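Local coordinates for DNA mimic protein DMP12 (Neisseria meningitidis MC58, PDB 3W1O) that acts as a DNA mimic that binds the histone-like protein HU and partially prevents HU from binding DNA, at residues F10-N15 and I25-K30; T36-T41 and K99-V104; A82-L87 and V104-I109. All coordinates share one frame; numbering follows the deposited sequence.

How the contacts relate
Contact 1 comes first along the chain and closes before contact 2 opens, whereas the segments of contacts 2 and 3 alternate and both use helix 96-111, with Val104 in common. Centre to centre, contacts 1 and 2 lie about 12 Å apart, contacts 2 and 3 about 10 Å, and contacts 1 and 3 about 17 Å. The four-stranded antiparallel sheet organises them: contact 1 packs helix 21-30 on one face, contact 2 packs helix 96-111 on the other, and contact 3 adds helix 77-88 beyond it. Direct touches, including a probable hydrogen bond between Thr36 OG1 and Cys11 O, join them into one compact domain, consistent with the monomeric mimic.

Contact 1: residues F10-N15 and I25-K30; sequences FCLKDN and IDWAYK. With MG (magnesium ion), chain C.
Ile25 directs its CB away from residues 10-15, but chi1 of -59° and chi2 of -62° return CD1 to the edge of the Phe10 ring, in plane and 3.9 Å from CE2. Trp27 does the reverse: CG anti to the backbone N (chi1 -180°) sends the indole straight at the loop. Leu12 covers one indole face near the rim, its CD2 standing 3.4 Å from Trp27 CE3. At the indole edge the extended Lys13 chain crosses at about a right angle, with CD 3.7 Å from Trp27 CZ2. Ala28 supplies the most precisely centred contact, a CH-pi interaction in which CB sits 3.5 Å from the centroid of the Phe10 ring, almost exactly on its normal. No hydrogen bond spans the two segments; the polar chemistry lies farther along the loop, where Asp14 OD1 binds a magnesium ion at 2.2 Å that also carries four waters. The Asp14 backbone N is hydrogen-bonded to Tyr107 OH. Phe10, in strand 7-10, also packs on Ile116 of the neighbouring strand, so the geometry is that of an alpha helix docked on one face of an antiparallel sheet.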
loop_
_atom_site.group_PDB
_atom_site.type_symbol
_atom_site.label_atom_id
_atom_site.label_comp_id
_atom_site.label_asym_id
_atom_site.label_seq_id
_atom_site.Cartn_x
_atom_site.Cartn_y
_atom_site.Cartn_z
ATOM N N PHE A 10 0.164 3.868 -1.422
ATOM C CA PHE A 10 -0.358 4.547 -2.585
ATOM C C PHE A 10 0.580 4.522 -3.793
ATOM O O PHE A 10 1.785 4.165 -3.646
ATOM C CB PHE A 10 -0.683 6.021 -2.234
ATOM C CG PHE A 10 0.538 6.924 -2.125
ATOM C CD1 PHE A 10 0.972 7.683 -3.220
ATOM C CD2 PHE A 10 1.261 6.978 -0.936
ATOM C CE1 PHE A 10 2.170 8.488 -3.123
ATOM C CE2 PHE A 10 2.416 7.779 -0.839
ATOM C CZ PHE A 10 2.847 8.543 -1.947
ATOM N N CYS A 11 0.025 4.942 -4.939
ATOM C CA CYS A 11 0.852 5.366 -6.076
ATOM C C CYS A 11 0.241 6.639 -6.595
ATOM O O CYS A 11 -0.862 7.023 -6.190
ATOM C CB CYS A 11 0.961 4.247 -7.139
ATOM S SG CYS A 11 -0.618 3.864 -7.919
ATOM N N LEU A 12 0.996 7.376 -7.408
ATOM C CA LEU A 12 0.465 8.497 -8.103
ATOM C C LEU A 12 -0.543 8.036 -9.146
ATOM O O LEU A 12 -0.454 6.909 -9.691
ATOM C CB LEU A 12 1.573 9.246 -8.806
ATOM C CG LEU A 12 2.627 9.777 -7.848
ATOM C CD1 LEU A 12 3.669 10.701 -8.542
ATOM C CD2 LEU A 12 1.944 10.513 -6.724
ATOM N N LYS A 13 -1.460 8.933 -9.440
ATOM C CA LYS A 13 -2.351 8.766 -10.573
ATOM C C LYS A 13 -1.637 8.840 -11.916
ATOM O O LYS A 13 -0.601 9.475 -12.036
ATOM C CB LYS A 13 -3.371 9.878 -10.556
ATOM C CG LYS A 13 -4.500 9.576 -9.640
ATOM C CD LYS A 13 -5.290 10.832 -9.447
ATOM C CE LYS A 13 -6.704 10.530 -9.128
ATOM N NZ LYS A 13 -7.421 11.824 -9.371
ATOM N N ASP A 14 -2.264 8.222 -12.906
ATOM C CA ASP A 14 -1.835 8.205 -14.294
ATOM C C ASP A 14 -1.283 9.558 -14.747
ATOM O O ASP A 14 -0.160 9.639 -15.254
ATOM C CB ASP A 14 -3.000 7.752 -15.184
ATOM C CG ASP A 14 -2.640 7.732 -16.663
ATOM O OD1 ASP A 14 -1.428 7.637 -16.983
ATOM O OD2 ASP A 14 -3.580 7.801 -17.489
ATOM N N ASN A 15 -1.998 10.648 -14.568
ATOM C CA ASN A 15 -1.367 11.810 -15.231
ATOM C C ASN A 15 -0.740 12.822 -14.279
ATOM O O ASN A 15 -0.770 14.019 -14.500
ATOM C CB ASN A 15 -2.218 12.377 -16.391
ATOM C CG ASN A 15 -2.009 11.582 -17.741
ATOM O OD1 ASN A 15 -0.875 11.338 -18.187
ATOM N ND2 ASN A 15 -3.117 11.210 -18.391
ATOM N N ILE A 25 4.526 12.612 -1.236
ATOM C CA ILE A 25 3.821 12.300 0.037
ATOM C C ILE A 25 2.746 13.359 0.297
ATOM O O ILE A 25 1.618 13.024 0.674
ATOM C CB ILE A 25 4.782 12.269 1.250
ATOM C CG1 ILE A 25 5.878 11.215 1.039
ATOM C CG2 ILE A 25 4.016 11.967 2.575
ATOM C CD1 ILE A 25 5.337 9.772 0.904
ATOM N N ASP A 26 3.110 14.621 0.097
ATOM C CA ASP A 26 2.157 15.713 0.230
ATOM C C ASP A 26 0.970 15.492 -0.704
ATOM O O ASP A 26 -0.156 15.623 -0.280
ATOM C CB ASP A 26 2.801 17.052 -0.079
ATOM C CG ASP A 26 3.857 17.464 0.945
ATOM O OD1 ASP A 26 3.888 16.937 2.095
ATOM O OD2 ASP A 26 4.659 18.353 0.566
ATOM N N TRP A 27 1.236 15.114 -1.955
ATOM C CA TRP A 27 0.187 14.809 -2.922
ATOM C C TRP A 27 -0.743 13.724 -2.363
ATOM O O TRP A 27 -1.972 13.891 -2.420
ATOM C CB TRP A 27 0.758 14.379 -4.271
ATOM C CG TRP A 27 -0.290 14.061 -5.283
ATOM C CD1 TRP A 27 -0.825 14.916 -6.200
ATOM C CD2 TRP A 27 -0.917 12.776 -5.502
ATOM N NE1 TRP A 27 -1.739 14.252 -6.972
ATOM C CE2 TRP A 27 -1.831 12.944 -6.560
ATOM C CE3 TRP A 27 -0.785 11.501 -4.893
ATOM C CZ2 TRP A 27 -2.647 11.883 -7.054
ATOM C CZ3 TRP A 27 -1.576 10.438 -5.376
ATOM C CH2 TRP A 27 -2.508 10.641 -6.435
ATOM N N ALA A 28 -0.180 12.649 -1.800
ATOM C CA ALA A 28 -1.018 11.534 -1.338
ATOM C C ALA A 28 -1.961 12.012 -0.217
ATOM O O ALA A 28 -3.157 11.723 -0.259
ATOM C CB ALA A 28 -0.131 10.405 -0.860
ATOM N N TYR A 29 -1.406 12.743 0.759
ATOM C CA TYR A 29 -2.231 13.223 1.892
ATOM C C TYR A 29 -3.285 14.199 1.438
ATOM O O TYR A 29 -4.347 14.289 2.071
ATOM C CB TYR A 29 -1.367 13.844 3.000
ATOM C CG TYR A 29 -0.777 12.781 3.900
ATOM C CD1 TYR A 29 -1.601 11.963 4.690
ATOM C CD2 TYR A 29 0.599 12.571 3.945
ATOM C CE1 TYR A 29 -1.050 10.958 5.514
ATOM C CE2 TYR A 29 1.150 11.583 4.761
ATOM C CZ TYR A 29 0.340 10.786 5.541
ATOM O OH TYR A 29 0.916 9.795 6.329
ATOM N N LYS A 30 -2.993 14.917 0.347
ATOM C CA LYS A 30 -3.976 15.812 -0.303
ATOM C C LYS A 30 -4.955 15.139 -1.260
ATOM O O LYS A 30 -5.898 15.792 -1.726
ATOM C CB LYS A 30 -3.255 16.912 -1.098
ATOM C CG LYS A 30 -2.626 17.972 -0.190
ATOM C CD LYS A 30 -1.511 18.713 -0.934
ATOM C CE LYS A 30 -2.048 19.937 -1.643
ATOM N NZ LYS A 30 -0.900 20.869 -1.906
HETATM MG MG MG C . 0.344 6.982 -18.135
HETATM O O HOH W 1 0.998 6.306 -16.043
HETATM O O HOH W 2 2.281 6.201 -18.936
HETATM O O HOH W 3 -0.777 6.445 -19.924
HETATM O O HOH W 4 -0.472 4.858 -17.916
#

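Contact 2: residues T36-T41 and K99-V104; sequences TVVEIT and KNIIHV
Val38, Val104 and Thr36 bury the most surface here, and the two valines meet almost tip to tip. Both place CG1 anti to the backbone N (chi1 -177° for Val38, 175° for Val104), which leaves each CG2 beside its own backbone N and turned to the other. Val38 CG2 and Val104 CG2 are 3.4 Å apart, tighter than usual van der Waals contact, and the two side chains cross obliquely. The same Val38 methyl also rests against the helix backbone, 3.4 Å from Asn100 O, a carbonyl that already accepts the helical hydrogen bond of Val104 N. Its other methyl meets the next residue of the same turn more loosely, with Val38 CG1 4.4 Å from Ile101 CG1.

These contacts seat helix 96-111 on strand 37-40, one of the two outermost strands of the four-stranded antiparallel sheet. The axes of strand 37-40 and helix 99-104 approach to 8.2 Å with their directions at 147°, roughly antiparallel. Val37 points the opposite way, against Phe10 on the other face of the sheet, while Val38 and Ile40 serve the helix side.

Thr36 contributes through its backbone. Thr36 O lies 3.5 Å from Val104 CG2, and the chains are closest at this end, Thr36 CA being 5.0 Å from Val104 CA. Its hydroxyl is engaged elsewhere, hydrogen-bonded to Ser34 OG and Cys11 O. Towards the far end of the strand the separation grows, with Val38 CA 6.5 Å from Ile101 CA. There Ile40 joins through its extended chain, bringing CD1 to 4.3 Å from Ile101 CD1; Ile9 of the adjacent strand touches both isoleucines, and Leu97 from the same helix packs on Val38 and Ile40.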
loop_
_atom_site.group_PDB
_atom_site.type_symbol
_atom_site.label_atom_id
_atom_site.label_comp_id
_atom_site.label_asym_id
_atom_site.label_seq_id
_atom_site.Cartn_x
_atom_site.Cartn_y
_atom_site.Cartn_z
ATOM N N THR A 36 -6.049 5.555 -5.935
ATOM C CA THR A 36 -4.633 5.096 -5.903
ATOM C C THR A 36 -4.042 5.241 -4.513
ATOM O O THR A 36 -2.868 4.930 -4.321
ATOM C CB THR A 36 -3.722 5.868 -6.879
ATOM O OG1 THR A 36 -3.622 7.253 -6.471
ATOM C CG2 THR A 36 -4.284 5.755 -8.353
ATOM N N VAL A 37 -4.855 5.711 -3.554
ATOM C CA VAL A 37 -4.360 5.986 -2.214
ATOM C C VAL A 37 -5.183 5.171 -1.251
ATOM O O VAL A 37 -6.443 5.232 -1.278
ATOM C CB VAL A 37 -4.411 7.469 -1.814
ATOM C CG1 VAL A 37 -4.065 7.617 -0.300
ATOM C CG2 VAL A 37 -3.489 8.319 -2.658
ATOM N N VAL A 38 -4.518 4.389 -0.409
ATOM C CA VAL A 38 -5.243 3.750 0.677
ATOM C C VAL A 38 -4.782 4.416 1.988
ATOM O O VAL A 38 -3.613 4.384 2.311
ATOM C CB VAL A 38 -4.971 2.247 0.750
ATOM C CG1 VAL A 38 -5.813 1.615 1.862
ATOM C CG2 VAL A 38 -5.304 1.571 -0.597
ATOM N N GLU A 39 -5.719 4.976 2.748
ATOM C CA GLU A 39 -5.428 5.529 4.056
ATOM C C GLU A 39 -5.807 4.473 5.075
ATOM O O GLU A 39 -6.910 3.922 5.008
ATOM C CB GLU A 39 -6.322 6.769 4.241
ATOM C CG GLU A 39 -6.196 7.430 5.577
ATOM C CD GLU A 39 -7.193 8.565 5.713
ATOM O OE1 GLU A 39 -8.362 8.424 5.258
ATOM O OE2 GLU A 39 -6.781 9.580 6.283
ATOM N N ILE A 40 -4.922 4.187 6.031
ATOM C CA ILE A 40 -5.131 3.077 6.935
ATOM C C ILE A 40 -5.035 3.594 8.355
ATOM O O ILE A 40 -4.000 4.107 8.737
ATOM C CB ILE A 40 -4.109 1.966 6.719
ATOM C CG1 ILE A 40 -4.125 1.567 5.250
ATOM C CG2 ILE A 40 -4.454 0.710 7.592
ATOM C CD1 ILE A 40 -3.144 0.406 4.875
ATOM N N THR A 41 -6.085 3.393 9.150
ATOM C CA THR A 41 -6.076 3.995 10.467
ATOM C C THR A 41 -5.368 3.091 11.472
ATOM O O THR A 41 -5.148 1.916 11.218
ATOM C CB THR A 41 -7.511 4.202 10.946
ATOM O OG1 THR A 41 -8.129 2.918 11.067
ATOM C CG2 THR A 41 -8.270 5.043 9.927
ATOM N N LYS A 99 -9.034 -5.439 -0.537
ATOM C CA LYS A 99 -9.399 -5.077 -1.884
ATOM C C LYS A 99 -8.814 -3.730 -2.285
ATOM O O LYS A 99 -8.408 -3.546 -3.433
ATOM C CB LYS A 99 -10.926 -5.008 -2.077
ATOM C CG LYS A 99 -11.633 -6.398 -2.042
ATOM C CD LYS A 99 -13.184 -6.204 -2.048
ATOM C CE LYS A 99 -13.592 -5.417 -3.310
ATOM N NZ LYS A 99 -15.032 -5.600 -3.451
ATOM N N ASN A 100 -8.837 -2.789 -1.350
ATOM C CA ASN A 100 -8.343 -1.482 -1.639
ATOM C C ASN A 100 -6.826 -1.505 -1.897
ATOM O O ASN A 100 -6.344 -0.778 -2.764
ATOM C CB ASN A 100 -8.695 -0.534 -0.508
ATOM C CG ASN A 100 -10.171 -0.172 -0.516
ATOM O OD1 ASN A 100 -10.814 -0.262 -1.560
ATOM N ND2 ASN A 100 -10.699 0.192 0.625
ATOM N N ILE A 101 -6.108 -2.306 -1.118
ATOM C CA ILE A 101 -4.644 -2.392 -1.310
ATOM C C ILE A 101 -4.406 -3.070 -2.643
ATOM O O ILE A 101 -3.641 -2.565 -3.478
ATOM C CB ILE A 101 -3.955 -3.174 -0.168
ATOM C CG1 ILE A 101 -3.995 -2.336 1.105
ATOM C CG2 ILE A 101 -2.491 -3.476 -0.533
ATOM C CD1 ILE A 101 -3.524 -3.121 2.373
ATOM N N ILE A 102 -5.157 -4.138 -2.898
ATOM C CA ILE A 102 -5.037 -4.829 -4.198
ATOM C C ILE A 102 -5.239 -3.869 -5.369
ATOM O O ILE A 102 -4.522 -3.914 -6.400
ATOM C CB ILE A 102 -5.991 -6.040 -4.279
ATOM C CG1 ILE A 102 -5.494 -7.191 -3.399
ATOM C CG2 ILE A 102 -6.143 -6.501 -5.740
ATOM C CD1 ILE A 102 -6.606 -8.304 -3.184
ATOM N N HIS A 103 -6.201 -2.969 -5.207
ATOM C CA HIS A 103 -6.505 -2.079 -6.299
ATOM C C HIS A 103 -5.361 -1.119 -6.611
ATOM O O HIS A 103 -5.102 -0.795 -7.794
ATOM C CB HIS A 103 -7.726 -1.230 -5.992
ATOM C CG HIS A 103 -8.172 -0.463 -7.182
ATOM N ND1 HIS A 103 -8.727 -1.082 -8.285
ATOM C CD2 HIS A 103 -8.037 0.847 -7.502
ATOM C CE1 HIS A 103 -8.968 -0.171 -9.214
ATOM N NE2 HIS A 103 -8.560 1.007 -8.763
ATOM N N VAL A 104 -4.744 -0.583 -5.550
ATOM C CA VAL A 104 -3.546 0.259 -5.748
ATOM C C VAL A 104 -2.476 -0.509 -6.477
ATOM O O VAL A 104 -1.872 -0.002 -7.411
ATOM C CB VAL A 104 -2.967 0.722 -4.409
ATOM C CG1 VAL A 104 -1.602 1.517 -4.673
ATOM C CG2 VAL A 104 -4.031 1.642 -3.760
#

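Contact 3: residues A82-L87 and V104-I109; sequences AVKEKL and VLEYAI
Lys84 and Leu105 bury the most surface in this helix-helix contact, and Lys84 is apolar at its base and polar at its tip. Its CB points toward helix 104-109 and lies 3.8 Å from Leu105 CD1. That methyl reaches in against the Lys84 backbone and is also met by Val83 CG1, 3.9 Å away, and more loosely by Leu87 CD1. CG, anti to the backbone N, carries the lysine chain outward to CD, which packs 3.5 Å from Glu106 CG where the two side chains cross at about a right angle. The bend at chi3, 67°, takes CE off the chain's line, yet it stays near the same carbon, 4.2 Å from Glu106 CG. With chi4 at 69°, Lys84 NZ remains 4.9 Å from Glu106 OE2. One water closes the gap, accepting from Lys84 NZ at 2.9 Å and donating to Glu106 OE2 at 2.7 Å. The opposite charges are thus linked through solvent rather than by a salt bridge.

The two helical segments run roughly antiparallel, with 146° between their directions and their axes 10.1 Å apart at closest approach. Helix 77-88 is backed by helix 53-61, where Ile60 packs on Val83 and Glu59 forms a salt bridge with Lys86. Helix 96-111, in turn, lies between helix 77-88 and the sheet, its Val104 reaching strand 37-40 and its Tyr107 the loop after strand 7-10.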
loop_
_atom_site.group_PDB
_atom_site.type_symbol
_atom_site.label_atom_id
_atom_site.label_comp_id
_atom_site.label_asym_id
_atom_site.label_seq_id
_atom_site.Cartn_x
_atom_site.Cartn_y
_atom_site.Cartn_z
ATOM N N ALA A 82 4.040 -9.773 -6.627
ATOM C CA ALA A 82 4.161 -10.820 -5.596
ATOM C C ALA A 82 3.220 -10.542 -4.394
ATOM O O ALA A 82 2.596 -11.457 -3.876
ATOM C CB ALA A 82 5.587 -10.919 -5.112
ATOM N N VAL A 83 3.151 -9.291 -3.946
ATOM C CA VAL A 83 2.258 -8.955 -2.821
ATOM C C VAL A 83 0.821 -9.105 -3.271
ATOM O O VAL A 83 -0.029 -9.660 -2.530
ATOM C CB VAL A 83 2.520 -7.516 -2.285
ATOM C CG1 VAL A 83 1.439 -7.107 -1.240
ATOM C CG2 VAL A 83 3.899 -7.495 -1.592
ATOM N N LYS A 84 0.532 -8.650 -4.489
ATOM C CA LYS A 84 -0.821 -8.745 -5.016
ATOM C C LYS A 84 -1.315 -10.192 -5.034
ATOM O O LYS A 84 -2.460 -10.476 -4.661
ATOM C CB LYS A 84 -0.926 -8.134 -6.391
ATOM C CG LYS A 84 -2.317 -8.252 -6.957
ATOM C CD LYS A 84 -2.491 -7.357 -8.123
ATOM C CE LYS A 84 -1.632 -7.795 -9.300
ATOM N NZ LYS A 84 -2.128 -9.076 -9.867
ATOM N N GLU A 85 -0.442 -11.106 -5.488
ATOM C CA GLU A 85 -0.760 -12.530 -5.484
ATOM C C GLU A 85 -1.054 -13.017 -4.072
ATOM O O GLU A 85 -2.054 -13.716 -3.895
ATOM C CB GLU A 85 0.375 -13.363 -6.093
ATOM C CG GLU A 85 -0.088 -14.698 -6.696
ATOM C CD GLU A 85 -1.095 -14.499 -7.844
ATOM O OE1 GLU A 85 -0.832 -13.641 -8.727
ATOM O OE2 GLU A 85 -2.154 -15.181 -7.858
ATOM N N LYS A 86 -0.192 -12.680 -3.104
ATOM C CA LYS A 86 -0.352 -13.092 -1.689
ATOM C C LYS A 86 -1.739 -12.644 -1.193
ATOM O O LYS A 86 -2.484 -13.398 -0.544
ATOM C CB LYS A 86 0.700 -12.464 -0.771
ATOM C CG LYS A 86 2.122 -12.968 -0.868
ATOM C CD LYS A 86 2.320 -14.229 -0.061
ATOM C CE LYS A 86 3.605 -14.926 -0.488
ATOM N NZ LYS A 86 3.760 -16.162 0.338
ATOM N N LEU A 87 -2.077 -11.399 -1.488
ATOM C CA LEU A 87 -3.364 -10.895 -0.989
ATOM C C LEU A 87 -4.577 -11.533 -1.670
ATOM O O LEU A 87 -5.580 -11.795 -1.011
ATOM C CB LEU A 87 -3.437 -9.380 -1.112
ATOM C CG LEU A 87 -2.380 -8.577 -0.351
ATOM C CD1 LEU A 87 -2.638 -7.079 -0.459
ATOM C CD2 LEU A 87 -2.377 -8.951 1.073
ATOM N N VAL A 104 -4.744 -0.583 -5.550
ATOM C CA VAL A 104 -3.546 0.259 -5.748
ATOM C C VAL A 104 -2.476 -0.509 -6.477
ATOM O O VAL A 104 -1.872 -0.002 -7.411
ATOM C CB VAL A 104 -2.967 0.722 -4.409
ATOM C CG1 VAL A 104 -1.602 1.517 -4.673
ATOM C CG2 VAL A 104 -4.031 1.642 -3.760
ATOM N N LEU A 105 -2.274 -1.742 -6.076
ATOM C CA LEU A 105 -1.271 -2.591 -6.732
ATOM C C LEU A 105 -1.597 -2.789 -8.231
ATOM O O LEU A 105 -0.751 -2.581 -9.109
ATOM C CB LEU A 105 -1.133 -3.933 -5.995
ATOM C CG LEU A 105 -0.769 -3.833 -4.493
ATOM C CD1 LEU A 105 -0.688 -5.233 -3.894
ATOM C CD2 LEU A 105 0.538 -3.033 -4.262
ATOM N N GLU A 106 -2.833 -3.141 -8.532
ATOM C CA GLU A 106 -3.246 -3.284 -9.945
ATOM C C GLU A 106 -3.051 -2.013 -10.742
ATOM O O GLU A 106 -2.570 -2.051 -11.902
ATOM C CB GLU A 106 -4.720 -3.748 -10.023
ATOM C CG GLU A 106 -4.878 -5.147 -9.503
ATOM C CD GLU A 106 -6.292 -5.679 -9.567
ATOM O OE1 GLU A 106 -7.207 -4.876 -9.801
ATOM O OE2 GLU A 106 -6.477 -6.906 -9.362
ATOM N N TYR A 107 -3.405 -0.876 -10.147
ATOM C CA TYR A 107 -3.309 0.373 -10.842
ATOM C C TYR A 107 -1.824 0.642 -11.150
ATOM O O TYR A 107 -1.473 1.200 -12.214
ATOM C CB TYR A 107 -3.837 1.500 -9.965
ATOM C CG TYR A 107 -3.964 2.837 -10.637
ATOM C CD1 TYR A 107 -5.191 3.319 -11.072
ATOM C CD2 TYR A 107 -2.841 3.661 -10.811
ATOM C CE1 TYR A 107 -5.327 4.594 -11.676
ATOM C CE2 TYR A 107 -2.968 4.898 -11.450
ATOM C CZ TYR A 107 -4.183 5.366 -11.846
ATOM O OH TYR A 107 -4.253 6.592 -12.445
ATOM N N ALA A 108 -0.973 0.339 -10.195
ATOM C CA ALA A 108 0.461 0.661 -10.327
ATOM C C ALA A 108 1.042 -0.232 -11.398
ATOM O O ALA A 108 1.913 0.197 -12.139
ATOM C CB ALA A 108 1.194 0.419 -9.013
ATOM N N ILE A 109 0.592 -1.481 -11.428
ATOM C CA ILE A 109 1.013 -2.387 -12.518
ATOM C C ILE A 109 0.571 -1.815 -13.834
ATOM O O ILE A 109 1.394 -1.644 -14.751
ATOM C CB ILE A 109 0.500 -3.813 -12.370
ATOM C CG1 ILE A 109 1.144 -4.516 -11.182
ATOM C CG2 ILE A 109 0.788 -4.630 -13.645
ATOM C CD1 ILE A 109 2.665 -4.457 -11.202
HETATM O O HOH W 5 -4.920 -8.698 -10.666
#